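Local coordinates for protein catechol 1,2 dioxygenase (Acinetobacter radioresistens, PDB 2XSU) that probably catalyses the ferric iron-dependent intradiol cleavage of catechol by dioxygen to cis,cis-muconate, a step of the beta-ketoadipate pathway, as a homodimer, at residues S173-D176 against F177-R180. The protein carries 1 engineered substitution. Numbering follows the deposited sequence.
Sequences SQSD and FNLR
The amides of Q174 and N178 meet almost perpendicular, their planes 85° apart, and S175 OG stands over one face of the N178 amide, 3.9 Å from N178 CG. N178 ND2 gives a hydrogen to Q174 OE1 at 3.0 Å, nearly straight at 165°. The acceptor lies practically in the plane of the N178 amide, whereas the donor is tilted from the Q174 carbonyl plane. On N178 the side chain starts with CG anti to the backbone N (chi1 -165°), which carries ND2 back to the glutamine; the Q174 chain runs extended beyond CG to meet it. S175 OG is hydrogen-bonded to the carboxylate of D127, and N178 OD1 takes a weak bond from the backbone N of the same aspartate.

The backbone here illustrates how overlapping turns shape a loop. S175 to N178 form a type II beta turn, closed by N178 N to S175 O at 3.1 Å. A second type II turn, F177 to R180, overlaps the first at F177 and N178, R180 N bonding to F177 O at 3.1 Å, and delivers the chain into strand 180-184. The F177 side chain touches V113 of strand 113-114.

Q174 NE2 also donates to D171 and to the backbone of N166, neighbour of the iron ligand Y167. With OE1 accepting and NE2 donating, the Q174 amide is probably held in one of its two flipped orientations, so the contact ties the overlapping turns by polar bonds to the segment carrying Y167.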
ATOM      1  N   SER A 173      23.644 -12.744   4.672  1.00 29.83           N
ATOM      2  CA  SER A 173      24.702 -13.755   4.788  1.00 29.58           C
ATOM      3  C   SER A 173      25.768 -13.706   3.677  1.00 28.72           C
ATOM      4  O   SER A 173      26.897 -14.176   3.861  1.00 29.88           O
ATOM      5  CB  SER A 173      24.094 -15.158   4.869  1.00 29.71           C
ATOM      6  OG  SER A 173      23.740 -15.661   3.598  1.00 31.28           O
ATOM      7  N   GLN A 174      25.422 -13.156   2.517  1.00 26.53           N
ATOM      8  CA  GLN A 174      26.414 -12.992   1.463  1.00 24.76           C
ATOM      9  C   GLN A 174      27.267 -11.772   1.713  1.00 25.20           C
ATOM     10  O   GLN A 174      26.824 -10.814   2.358  1.00 24.94           O
ATOM     11  CB  GLN A 174      25.744 -12.845   0.091  1.00 23.52           C
ATOM     12  CG  GLN A 174      25.030 -14.076  -0.358  1.00 20.59           C
ATOM     13  CD  GLN A 174      24.479 -13.924  -1.772  1.00 16.75           C
ATOM     14  OE1 GLN A 174      25.200 -13.527  -2.685  1.00 17.65           O
ATOM     15  NE2 GLN A 174      23.194 -14.214  -1.940  1.00 15.96           N
ATOM     16  N   SER A 175      28.489 -11.800   1.185  1.00 25.07           N
ATOM     17  CA  SER A 175      29.356 -10.641   1.247  1.00 25.97           C
ATOM     18  C   SER A 175      28.666  -9.496   0.503  1.00 25.47           C
ATOM     19  O   SER A 175      27.887  -9.716  -0.451  1.00 24.38           O
ATOM     20  CB  SER A 175      30.746 -10.943   0.663  1.00 26.35           C
ATOM     21  OG  SER A 175      30.694 -11.446  -0.671  1.00 29.35           O
ATOM     22  N   ASP A 176      28.919  -8.273   0.953  1.00 25.37           N
ATOM     23  CA  ASP A 176      28.415  -7.110   0.239  1.00 24.49           C
ATOM     24  C   ASP A 176      28.821  -7.145  -1.244  1.00 22.63           C
ATOM     25  O   ASP A 176      29.976  -7.458  -1.607  1.00 22.72           O
ATOM     26  CB  ASP A 176      28.904  -5.812   0.886  1.00 26.53           C
ATOM     27  CG  ASP A 176      28.870  -5.876   2.393  1.00 29.33           C
ATOM     28  OD1 ASP A 176      27.764  -6.070   2.966  1.00 33.02           O
ATOM     29  OD2 ASP A 176      29.956  -5.731   2.992  1.00 35.94           O
ATOM     30  N   PHE A 177      27.827  -6.853  -2.081  1.00 19.03           N
ATOM     31  CA  PHE A 177      27.930  -6.825  -3.553  1.00 16.52           C
ATOM     32  C   PHE A 177      28.295  -8.148  -4.233  1.00 14.17           C
ATOM     33  O   PHE A 177      28.673  -8.149  -5.399  1.00 14.16           O
ATOM     34  CB  PHE A 177      28.836  -5.688  -4.036  1.00 16.42           C
ATOM     35  CG  PHE A 177      28.238  -4.335  -3.823  1.00 15.75           C
ATOM     36  CD1 PHE A 177      27.159  -3.917  -4.598  1.00 16.20           C
ATOM     37  CD2 PHE A 177      28.754  -3.479  -2.857  1.00 17.07           C
ATOM     38  CE1 PHE A 177      26.584  -2.645  -4.418  1.00 15.44           C
ATOM     39  CE2 PHE A 177      28.206  -2.211  -2.662  1.00 18.03           C
ATOM     40  CZ  PHE A 177      27.104  -1.794  -3.447  1.00 17.21           C
ATOM     41  N   ASN A 178      28.168  -9.254  -3.509  1.00 13.77           N
ATOM     42  CA  ASN A 178      28.398 -10.551  -4.160  1.00 12.54           C
ATOM     43  C   ASN A 178      27.454 -10.660  -5.380  1.00 12.16           C
ATOM     44  O   ASN A 178      26.263 -10.320  -5.290  1.00 12.46           O
ATOM     45  CB  ASN A 178      28.177 -11.704  -3.200  1.00 12.37           C
ATOM     46  CG  ASN A 178      28.761 -13.018  -3.720  1.00 12.41           C
ATOM     47  OD1 ASN A 178      29.885 -13.044  -4.235  1.00 13.15           O
ATOM     48  ND2 ASN A 178      28.005 -14.105  -3.581  1.00 13.40           N
ATOM     49  N   LEU A 179      28.001 -11.107  -6.508  1.00 11.82           N
ATOM     50  CA  LEU A 179      27.249 -11.274  -7.773  1.00 11.16           C
ATOM     51  C   LEU A 179      26.616  -9.976  -8.296  1.00 11.52           C
ATOM     52  O   LEU A 179      25.570 -10.014  -8.951  1.00 11.92           O
ATOM     53  CB  LEU A 179      26.206 -12.416  -7.631  1.00 11.58           C
ATOM     54  CG  LEU A 179      26.782 -13.711  -7.023  1.00 11.49           C
ATOM     55  CD1 LEU A 179      25.675 -14.741  -6.775  1.00 13.32           C
ATOM     56  CD2 LEU A 179      27.866 -14.322  -7.945  1.00 14.46           C
ATOM     57  N   ARG A 180      27.277  -8.849  -8.025  1.00 10.22           N
ATOM     58  CA  ARG A 180      26.885  -7.547  -8.581  1.00 11.04           C
ATOM     59  C   ARG A 180      28.144  -6.823  -9.030  1.00 11.94           C
ATOM     60  O   ARG A 180      29.044  -6.576  -8.224  1.00 11.65           O
ATOM     61  CB  ARG A 180      26.172  -6.709  -7.497  1.00 11.09           C
ATOM     62  CG  ARG A 180      24.930  -7.362  -6.886  1.00 11.25           C
ATOM     63  CD  ARG A 180      24.401  -6.515  -5.719  1.00  9.92           C
ATOM     64  NE  ARG A 180      23.216  -7.106  -5.121  1.00 11.71           N
ATOM     65  CZ  ARG A 180      21.982  -6.981  -5.610  1.00 10.32           C
ATOM     66  NH1 ARG A 180      21.782  -6.267  -6.722  1.00 11.77           N
ATOM     67  NH2 ARG A 180      20.976  -7.580  -4.992  1.00 11.62           N
TER